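Local coordinates for protein aminoglycoside N(3)-acetyltransferase III (PDB 7LAO) that transfers an acetyl group from acetyl-CoA to the 3-amino group of 2-deoxystreptamine aminoglycosides, giving resistance to gentamicin, kanamycin, tobramycin and related antibiotics, at residues 156-161 with 249-254; 169-174 with 254-259. All coordinates share one frame; numbering follows the deposited sequence.

Contacts 1 and 2 are neighbouring layers of one core, with centres about 10 Å apart. Contact 1 pairs strand 157-161 with the end of strand 246-252 inside the mixed sheet. Contact 2 packs helix 170-177 against helix 253-268. Strand 157-161 is followed in the chain by helix 170-177, and strand 246-252 by helix 253-268. The segments therefore alternate along the chain, and Q254 belongs to both contacts. The layers also touch directly. V158 CG2 lies 3.6 Å from V170 CG1, and F251 CD1 lies 3.9 Å from I256 CD1. The helix pair packs on the V158 and F251 side of the sheet, beside F151 of helix 147-153.

Contact 1 of 2, residues 156-161 with 249-254; sequences GKVLLL and YLFEAQ
K157 and L250 meet on one face of a pair of antiparallel strands. L250 stands with CG anti to its backbone N (chi1 -177°), beside its own carbonyl carbon. L250 CD1 then reaches across the pair to 3.6 Å from K157 CB. L250 CD1 fills the hollow between K157 and L159, over V158 O at 3.5 Å. On the L159 side, L250 CD1 is 4.2 Å from L159 CB. K157 continues past L250 as an extended chain, and its NZ forms a salt bridge with D22. L16 of helix 6-16 packs on L250, and L13 and L16 pack on L159.

Strand 157-161 is an inner strand of the mixed sheet of this antibiotic N-acetyltransferase, between strands 23-28 and 246-252. It runs parallel to strand 23-28 and antiparallel to strand 246-252. V158 pairs with F251, and L160 with Y249, as hydrogen-bonded pairs. The bond from V158 N to F251 O is 2.7 Å long.

On the opposite face, L160 CD1 forms a bump at the edge of the F251 ring, in its plane, 3.8 Å from F251 CE2. The side chains of V158 and F251 stand side by side, with V158 CB 4.2 Å from F251 CB. Where the strand gives way to helix 253-268, with E252 at the N-cap position, G156 O accepts a 2.9 Å bond from A253 N. A253 CB sits close beside G156 O. A water donates to this same oxygen and accepts from Q254 N, so it bridges the residue before one strand and the first turn of the helix.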
ATOM      1  N   GLY A 156     -11.908   4.516  -3.022  1.00 20.91           N
ATOM      2  CA  GLY A 156     -11.085   4.622  -1.834  1.00 22.68           C
ATOM      3  C   GLY A 156     -10.419   5.993  -1.692  1.00 19.92           C
ATOM      4  O   GLY A 156     -10.320   6.792  -2.627  1.00 20.16           O
ATOM      5  N   LYS A 157     -10.006   6.295  -0.468  1.00 19.28           N
ATOM      6  CA  LYS A 157      -9.227   7.501  -0.163  1.00 20.41           C
ATOM      7  C   LYS A 157      -7.887   7.072   0.423  1.00 24.43           C
ATOM      8  O   LYS A 157      -7.784   6.031   1.088  1.00 21.49           O
ATOM      9  CB  LYS A 157      -9.945   8.403   0.816  1.00 22.72           C
ATOM     10  CG  LYS A 157     -11.277   8.935   0.312  1.00 27.08           C
ATOM     11  CD  LYS A 157     -11.891   9.797   1.360  1.00 43.82           C
ATOM     12  CE  LYS A 157     -13.249  10.342   1.008  1.00 46.86           C
ATOM     13  NZ  LYS A 157     -13.713  11.065   2.264  1.00 51.86           N
ATOM     14  N   VAL A 158      -6.838   7.823   0.110  1.00 19.30           N
ATOM     15  CA  VAL A 158      -5.512   7.498   0.607  1.00 18.46           C
ATOM     16  C   VAL A 158      -5.220   8.433   1.776  1.00 23.72           C
ATOM     17  O   VAL A 158      -5.301   9.673   1.651  1.00 21.49           O
ATOM     18  CB  VAL A 158      -4.439   7.628  -0.476  1.00 22.25           C
ATOM     19  CG1 VAL A 158      -3.056   7.349   0.114  1.00 28.03           C
ATOM     20  CG2 VAL A 158      -4.786   6.645  -1.701  1.00 20.64           C
ATOM     21  N   LEU A 159      -4.871   7.835   2.902  1.00 19.20           N
ATOM     22  CA  LEU A 159      -4.543   8.587   4.119  1.00 22.04           C
ATOM     23  C   LEU A 159      -3.058   8.450   4.409  1.00 21.66           C
ATOM     24  O   LEU A 159      -2.585   7.332   4.628  1.00 23.64           O
ATOM     25  CB  LEU A 159      -5.383   8.038   5.275  1.00 22.56           C
ATOM     26  CG  LEU A 159      -4.964   8.599   6.628  1.00 26.05           C
ATOM     27  CD1 LEU A 159      -5.193  10.082   6.674  1.00 22.41           C
ATOM     28  CD2 LEU A 159      -5.731   7.910   7.712  1.00 27.36           C
ATOM     29  N   LEU A 160      -2.311   9.575   4.413  1.00 21.18           N
ATOM     30  CA  LEU A 160      -0.922   9.573   4.854  1.00 26.92           C
ATOM     31  C   LEU A 160      -0.901  10.175   6.254  1.00 25.51           C
ATOM     32  O   LEU A 160      -1.329  11.318   6.439  1.00 25.34           O
ATOM     33  CB  LEU A 160      -0.009  10.376   3.905  1.00 29.62           C
ATOM     34  CG  LEU A 160      -0.038  10.063   2.389  1.00 25.82           C
ATOM     35  CD1 LEU A 160       1.052  10.836   1.631  1.00 28.11           C
ATOM     36  CD2 LEU A 160       0.056   8.531   2.104  1.00 29.68           C
ATOM     37  N   LEU A 161      -0.432   9.400   7.238  1.00 27.48           N
ATOM     38  CA  LEU A 161      -0.308   9.868   8.630  1.00 27.63           C
ATOM     39  C   LEU A 161       1.172  10.029   8.918  1.00 30.45           C
ATOM     40  O   LEU A 161       1.801   9.105   9.432  1.00 30.96           O
ATOM     41  CB  LEU A 161      -0.915   8.900   9.633  1.00 33.13           C
ATOM     42  CG  LEU A 161      -2.418   8.656   9.524  1.00 39.45           C
ATOM     43  CD1 LEU A 161      -2.875   7.621  10.585  1.00 36.23           C
ATOM     44  CD2 LEU A 161      -3.220   9.971   9.630  1.00 34.26           C
ATOM     45  N   TYR A 249      -2.144  13.804   5.129  1.00 24.88           N
ATOM     46  CA  TYR A 249      -2.812  14.072   3.850  1.00 31.56           C
ATOM     47  C   TYR A 249      -3.956  13.095   3.660  1.00 28.32           C
ATOM     48  O   TYR A 249      -3.855  11.912   4.035  1.00 22.75           O
ATOM     49  CB  TYR A 249      -1.897  13.888   2.646  1.00 26.13           C
ATOM     50  CG  TYR A 249      -0.725  14.825   2.567  1.00 25.35           C
ATOM     51  CD1 TYR A 249       0.394  14.653   3.386  1.00 26.82           C
ATOM     52  CD2 TYR A 249      -0.727  15.881   1.635  1.00 28.23           C
ATOM     53  CE1 TYR A 249       1.485  15.516   3.295  1.00 38.14           C
ATOM     54  CE2 TYR A 249       0.355  16.733   1.543  1.00 29.30           C
ATOM     55  CZ  TYR A 249       1.454  16.558   2.357  1.00 34.85           C
ATOM     56  OH  TYR A 249       2.517  17.412   2.270  1.00 42.95           O
ATOM     57  N   LEU A 250      -5.033  13.575   3.041  1.00 25.48           N
ATOM     58  CA  LEU A 250      -6.102  12.688   2.606  1.00 20.58           C
ATOM     59  C   LEU A 250      -6.401  13.004   1.123  1.00 24.10           C
ATOM     60  O   LEU A 250      -6.731  14.152   0.773  1.00 22.44           O
ATOM     61  CB  LEU A 250      -7.357  12.810   3.493  1.00 21.01           C
ATOM     62  CG  LEU A 250      -8.538  11.856   3.153  1.00 21.56           C
ATOM     63  CD1 LEU A 250      -8.237  10.374   3.364  1.00 21.82           C
ATOM     64  CD2 LEU A 250      -9.822  12.280   3.906  1.00 28.61           C
ATOM     65  N   PHE A 251      -6.201  12.005   0.270  1.00 22.46           N
ATOM     66  CA  PHE A 251      -6.382  12.064  -1.192  1.00 24.12           C
ATOM     67  C   PHE A 251      -7.530  11.175  -1.652  1.00 29.31           C
ATOM     68  O   PHE A 251      -7.668  10.023  -1.207  1.00 23.85           O
ATOM     69  CB  PHE A 251      -5.127  11.562  -1.910  1.00 22.14           C
ATOM     70  CG  PHE A 251      -3.890  12.289  -1.588  1.00 27.94           C
ATOM     71  CD1 PHE A 251      -3.681  13.549  -2.108  1.00 25.39           C
ATOM     72  CD2 PHE A 251      -2.883  11.704  -0.810  1.00 28.49           C
ATOM     73  CE1 PHE A 251      -2.506  14.269  -1.860  1.00 29.17           C
ATOM     74  CE2 PHE A 251      -1.683  12.427  -0.542  1.00 30.63           C
ATOM     75  CZ  PHE A 251      -1.500  13.678  -1.068  1.00 33.52           C
ATOM     76  N   GLU A 252      -8.307  11.663  -2.629  1.00 26.53           N
ATOM     77  CA  GLU A 252      -9.319  10.847  -3.298  1.00 23.28           C
ATOM     78  C   GLU A 252      -8.630   9.960  -4.320  1.00 24.35           C
ATOM     79  O   GLU A 252      -7.957  10.479  -5.237  1.00 27.40           O
ATOM     80  CB  GLU A 252     -10.353  11.739  -3.981  1.00 33.08           C
ATOM     81  CG  GLU A 252     -11.562  11.032  -4.433  1.00 50.47           C
ATOM     82  CD  GLU A 252     -12.078  11.540  -5.774  1.00 57.05           C
ATOM     83  OE1 GLU A 252     -12.108  10.749  -6.748  1.00 55.71           O
ATOM     84  OE2 GLU A 252     -12.444  12.738  -5.846  1.00 62.96           O
ATOM     85  N   ALA A 253      -8.808   8.628  -4.209  1.00 23.14           N
ATOM     86  CA  ALA A 253      -7.947   7.743  -4.994  1.00 23.19           C
ATOM     87  C   ALA A 253      -8.268   7.804  -6.495  1.00 24.31           C
ATOM     88  O   ALA A 253      -7.354   7.775  -7.313  1.00 28.85           O
ATOM     89  CB  ALA A 253      -8.047   6.264  -4.555  1.00 26.12           C
ATOM     90  N   GLN A 254      -9.538   7.860  -6.863  1.00 26.00           N
ATOM     91  CA  GLN A 254      -9.861   7.916  -8.300  1.00 27.61           C
ATOM     92  C   GLN A 254      -9.243   9.154  -8.944  1.00 26.83           C
ATOM     93  O   GLN A 254      -8.768   9.119 -10.086  1.00 29.79           O
ATOM     94  CB  GLN A 254     -11.379   7.874  -8.496  1.00 30.18           C
ATOM     95  CG  GLN A 254     -11.978   6.477  -8.151  1.00 37.30           C
ATOM     96  CD  GLN A 254     -13.530   6.300  -8.258  1.00 45.86           C
ATOM     97  OE1 GLN A 254     -14.316   7.242  -8.156  1.00 52.28           O
ATOM     98  NE2 GLN A 254     -13.949   5.049  -8.415  1.00 45.08           N
TER
HETATM   99  O   HOH W   1     -11.687   7.315  -4.976  1.00 22.63           O

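Contact 2 of 2, residues 169-174 with 254-259; sequences TVLHYA and QDIVSF
Within 254-259, I256 is the first residue to touch 169-174. Its CG2 branch lies between the backbone N and the carbonyl carbon, and I256 CG2 meets V170 CG1 at 3.9 Å. The two side chains meet at a slant. The CG1 arm is anti to the backbone N (chi1 -158°) and carries I256 CD1 towards L171 CD1, 4.2 Å away. The other branch of L171 rests with L171 CD2 3.5 Å from I256 O, so this leucine touches both side chain and backbone. Y232 of helix 224-233 packs on I256, and V225 and I228 of that helix pack on L171.

Helix 253-268 follows strand 246-252 of the mixed sheet at once; helix 170-177 is the next helix after strand 157-161, reached through a loop. Their short segments run in roughly the same direction, 41° apart, with axes 8.7 Å from each other. The side chains pack by apolar contact, with no hydrogen bond between the two segments.

V257 comes next and buries the largest area of any residue here. Its two methyls part to serve different neighbours. V257 CG2 sits beside V170, 3.7 Å from V170 O and close to V170 CG2. V257 CG1, anti to the backbone N (chi1 161°), projects to the Y173 ring, 3.9 Å from Y173 CD2. It also touches A174 CB. A174 and V257 have the nearest CA atoms of the two segments, A174 CA lying 5.2 Å from V257 CA, and A174 CB also packs against V257 O. V152 of helix 147-153 touches both Y173 and V170.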
ATOM      1  N   THR A 169       0.884   4.424  -2.486  1.00 23.83           N
ATOM      2  CA  THR A 169       0.999   3.188  -3.256  1.00 28.01           C
ATOM      3  C   THR A 169       0.009   3.121  -4.411  1.00 21.98           C
ATOM      4  O   THR A 169       0.301   2.522  -5.459  1.00 25.97           O
ATOM      5  CB  THR A 169       0.785   1.994  -2.317  1.00 29.99           C
ATOM      6  OG1 THR A 169       1.753   2.074  -1.262  1.00 32.13           O
ATOM      7  CG2 THR A 169       0.920   0.668  -3.060  1.00 28.30           C
ATOM      8  N   VAL A 170      -1.159   3.733  -4.266  1.00 22.26           N
ATOM      9  CA  VAL A 170      -2.116   3.654  -5.371  1.00 24.68           C
ATOM     10  C   VAL A 170      -1.578   4.258  -6.670  1.00 33.75           C
ATOM     11  O   VAL A 170      -2.095   3.942  -7.757  1.00 31.35           O
ATOM     12  CB  VAL A 170      -3.438   4.318  -4.918  1.00 24.86           C
ATOM     13  CG1 VAL A 170      -3.383   5.895  -4.984  1.00 26.91           C
ATOM     14  CG2 VAL A 170      -4.594   3.797  -5.722  1.00 24.32           C
ATOM     15  N   LEU A 171      -0.552   5.128  -6.605  1.00 29.75           N
ATOM     16  CA  LEU A 171      -0.029   5.667  -7.853  1.00 28.38           C
ATOM     17  C   LEU A 171       0.762   4.618  -8.628  1.00 26.31           C
ATOM     18  O   LEU A 171       1.026   4.820  -9.813  1.00 26.19           O
ATOM     19  CB  LEU A 171       0.822   6.935  -7.610  1.00 22.76           C
ATOM     20  CG  LEU A 171      -0.066   8.177  -7.459  1.00 27.78           C
ATOM     21  CD1 LEU A 171       0.724   9.425  -6.919  1.00 26.39           C
ATOM     22  CD2 LEU A 171      -0.772   8.551  -8.773  1.00 32.06           C
ATOM     23  N   HIS A 172       1.169   3.524  -7.998  1.00 25.00           N
ATOM     24  CA  HIS A 172       1.682   2.402  -8.784  1.00 30.77           C
ATOM     25  C   HIS A 172       0.607   1.810  -9.701  1.00 26.85           C
ATOM     26  O   HIS A 172       0.932   1.276 -10.765  1.00 27.38           O
ATOM     27  CB  HIS A 172       2.250   1.313  -7.863  1.00 35.23           C
ATOM     28  CG  HIS A 172       3.523   1.711  -7.190  1.00 35.32           C
ATOM     29  ND1 HIS A 172       4.629   2.143  -7.899  1.00 36.47           N
ATOM     30  CD2 HIS A 172       3.856   1.792  -5.873  1.00 33.30           C
ATOM     31  CE1 HIS A 172       5.600   2.441  -7.048  1.00 36.18           C
ATOM     32  NE2 HIS A 172       5.155   2.231  -5.814  1.00 35.90           N
ATOM     33  N   TYR A 173      -0.673   1.874  -9.309  1.00 23.73           N
ATOM     34  CA  TYR A 173      -1.723   1.414 -10.216  1.00 33.58           C
ATOM     35  C   TYR A 173      -1.831   2.333 -11.443  1.00 32.19           C
ATOM     36  O   TYR A 173      -1.955   1.855 -12.581  1.00 29.78           O
ATOM     37  CB  TYR A 173      -3.036   1.327  -9.445  1.00 30.94           C
ATOM     38  CG  TYR A 173      -4.218   1.079 -10.308  1.00 30.15           C
ATOM     39  CD1 TYR A 173      -4.417  -0.180 -10.933  1.00 28.16           C
ATOM     40  CD2 TYR A 173      -5.149   2.095 -10.535  1.00 29.95           C
ATOM     41  CE1 TYR A 173      -5.524  -0.395 -11.781  1.00 32.12           C
ATOM     42  CE2 TYR A 173      -6.255   1.880 -11.344  1.00 32.09           C
ATOM     43  CZ  TYR A 173      -6.430   0.646 -11.955  1.00 34.50           C
ATOM     44  OH  TYR A 173      -7.516   0.507 -12.743  1.00 31.50           O
ATOM     45  N   ALA A 174      -1.749   3.656 -11.234  1.00 26.56           N
ATOM     46  CA  ALA A 174      -1.709   4.603 -12.358  1.00 23.69           C
ATOM     47  C   ALA A 174      -0.541   4.317 -13.280  1.00 26.63           C
ATOM     48  O   ALA A 174      -0.676   4.377 -14.508  1.00 30.79           O
ATOM     49  CB  ALA A 174      -1.585   6.044 -11.843  1.00 32.18           C
ATOM     50  N   GLN A 254      -9.538   7.860  -6.863  1.00 26.00           N
ATOM     51  CA  GLN A 254      -9.861   7.916  -8.300  1.00 27.61           C
ATOM     52  C   GLN A 254      -9.243   9.154  -8.944  1.00 26.83           C
ATOM     53  O   GLN A 254      -8.768   9.119 -10.086  1.00 29.79           O
ATOM     54  CB  GLN A 254     -11.379   7.874  -8.496  1.00 30.18           C
ATOM     55  CG  GLN A 254     -11.978   6.477  -8.151  1.00 37.30           C
ATOM     56  CD  GLN A 254     -13.530   6.300  -8.258  1.00 45.86           C
ATOM     57  OE1 GLN A 254     -14.316   7.242  -8.156  1.00 52.28           O
ATOM     58  NE2 GLN A 254     -13.949   5.049  -8.415  1.00 45.08           N
ATOM     59  N   ASP A 255      -9.259  10.259  -8.219  1.00 29.34           N
ATOM     60  CA  ASP A 255      -8.827  11.538  -8.777  1.00 26.77           C
ATOM     61  C   ASP A 255      -7.312  11.604  -8.919  1.00 26.58           C
ATOM     62  O   ASP A 255      -6.803  12.004  -9.974  1.00 27.00           O
ATOM     63  CB  ASP A 255      -9.343  12.674  -7.912  1.00 29.21           C
ATOM     64  CG  ASP A 255      -9.398  14.000  -8.701  1.00 33.31           C
ATOM     65  OD1 ASP A 255      -8.717  14.929  -8.320  1.00 30.62           O
ATOM     66  OD2 ASP A 255     -10.069  14.068  -9.727  1.00 30.93           O
ATOM     67  N   ILE A 256      -6.574  11.100  -7.936  1.00 22.82           N
ATOM     68  CA  ILE A 256      -5.126  11.176  -8.057  1.00 22.04           C
ATOM     69  C   ILE A 256      -4.605  10.167  -9.058  1.00 24.61           C
ATOM     70  O   ILE A 256      -3.575  10.407  -9.721  1.00 27.45           O
ATOM     71  CB  ILE A 256      -4.447  11.022  -6.689  1.00 22.46           C
ATOM     72  CG1 ILE A 256      -3.052  11.637  -6.764  1.00 27.26           C
ATOM     73  CG2 ILE A 256      -4.463   9.485  -6.210  1.00 20.89           C
ATOM     74  CD1 ILE A 256      -2.414  11.791  -5.400  1.00 31.74           C
ATOM     75  N   VAL A 257      -5.301   9.034  -9.220  1.00 27.96           N
ATOM     76  CA  VAL A 257      -4.920   8.090 -10.248  1.00 28.46           C
ATOM     77  C   VAL A 257      -5.205   8.691 -11.623  1.00 25.94           C
ATOM     78  O   VAL A 257      -4.391   8.586 -12.545  1.00 28.20           O
ATOM     79  CB  VAL A 257      -5.658   6.752 -10.019  1.00 29.42           C
ATOM     80  CG1 VAL A 257      -5.678   5.886 -11.299  1.00 29.83           C
ATOM     81  CG2 VAL A 257      -4.974   6.015  -8.887  1.00 24.85           C
ATOM     82  N   SER A 258      -6.370   9.310 -11.792  1.00 26.83           N
ATOM     83  CA  SER A 258      -6.695   9.922 -13.093  1.00 28.71           C
ATOM     84  C   SER A 258      -5.698  11.041 -13.430  1.00 28.27           C
ATOM     85  O   SER A 258      -5.168  11.119 -14.547  1.00 29.51           O
ATOM     86  CB  SER A 258      -8.113  10.469 -13.040  1.00 39.94           C
ATOM     87  OG  SER A 258      -8.420  11.119 -14.253  1.00 59.50           O
ATOM     88  N   PHE A 259      -5.363  11.860 -12.418  1.00 26.91           N
ATOM     89  CA  PHE A 259      -4.327  12.864 -12.604  1.00 30.07           C
ATOM     90  C   PHE A 259      -3.023  12.216 -13.024  1.00 26.54           C
ATOM     91  O   PHE A 259      -2.347  12.686 -13.938  1.00 27.77           O
ATOM     92  CB  PHE A 259      -4.105  13.657 -11.312  1.00 30.54           C
ATOM     93  CG  PHE A 259      -2.983  14.649 -11.434  1.00 34.38           C
ATOM     94  CD1 PHE A 259      -1.668  14.318 -11.113  1.00 28.57           C
ATOM     95  CD2 PHE A 259      -3.244  15.921 -11.964  1.00 34.84           C
ATOM     96  CE1 PHE A 259      -0.632  15.327 -11.290  1.00 28.16           C
ATOM     97  CE2 PHE A 259      -2.230  16.863 -12.092  1.00 39.94           C
ATOM     98  CZ  PHE A 259      -0.948  16.549 -11.767  1.00 27.77           C
TER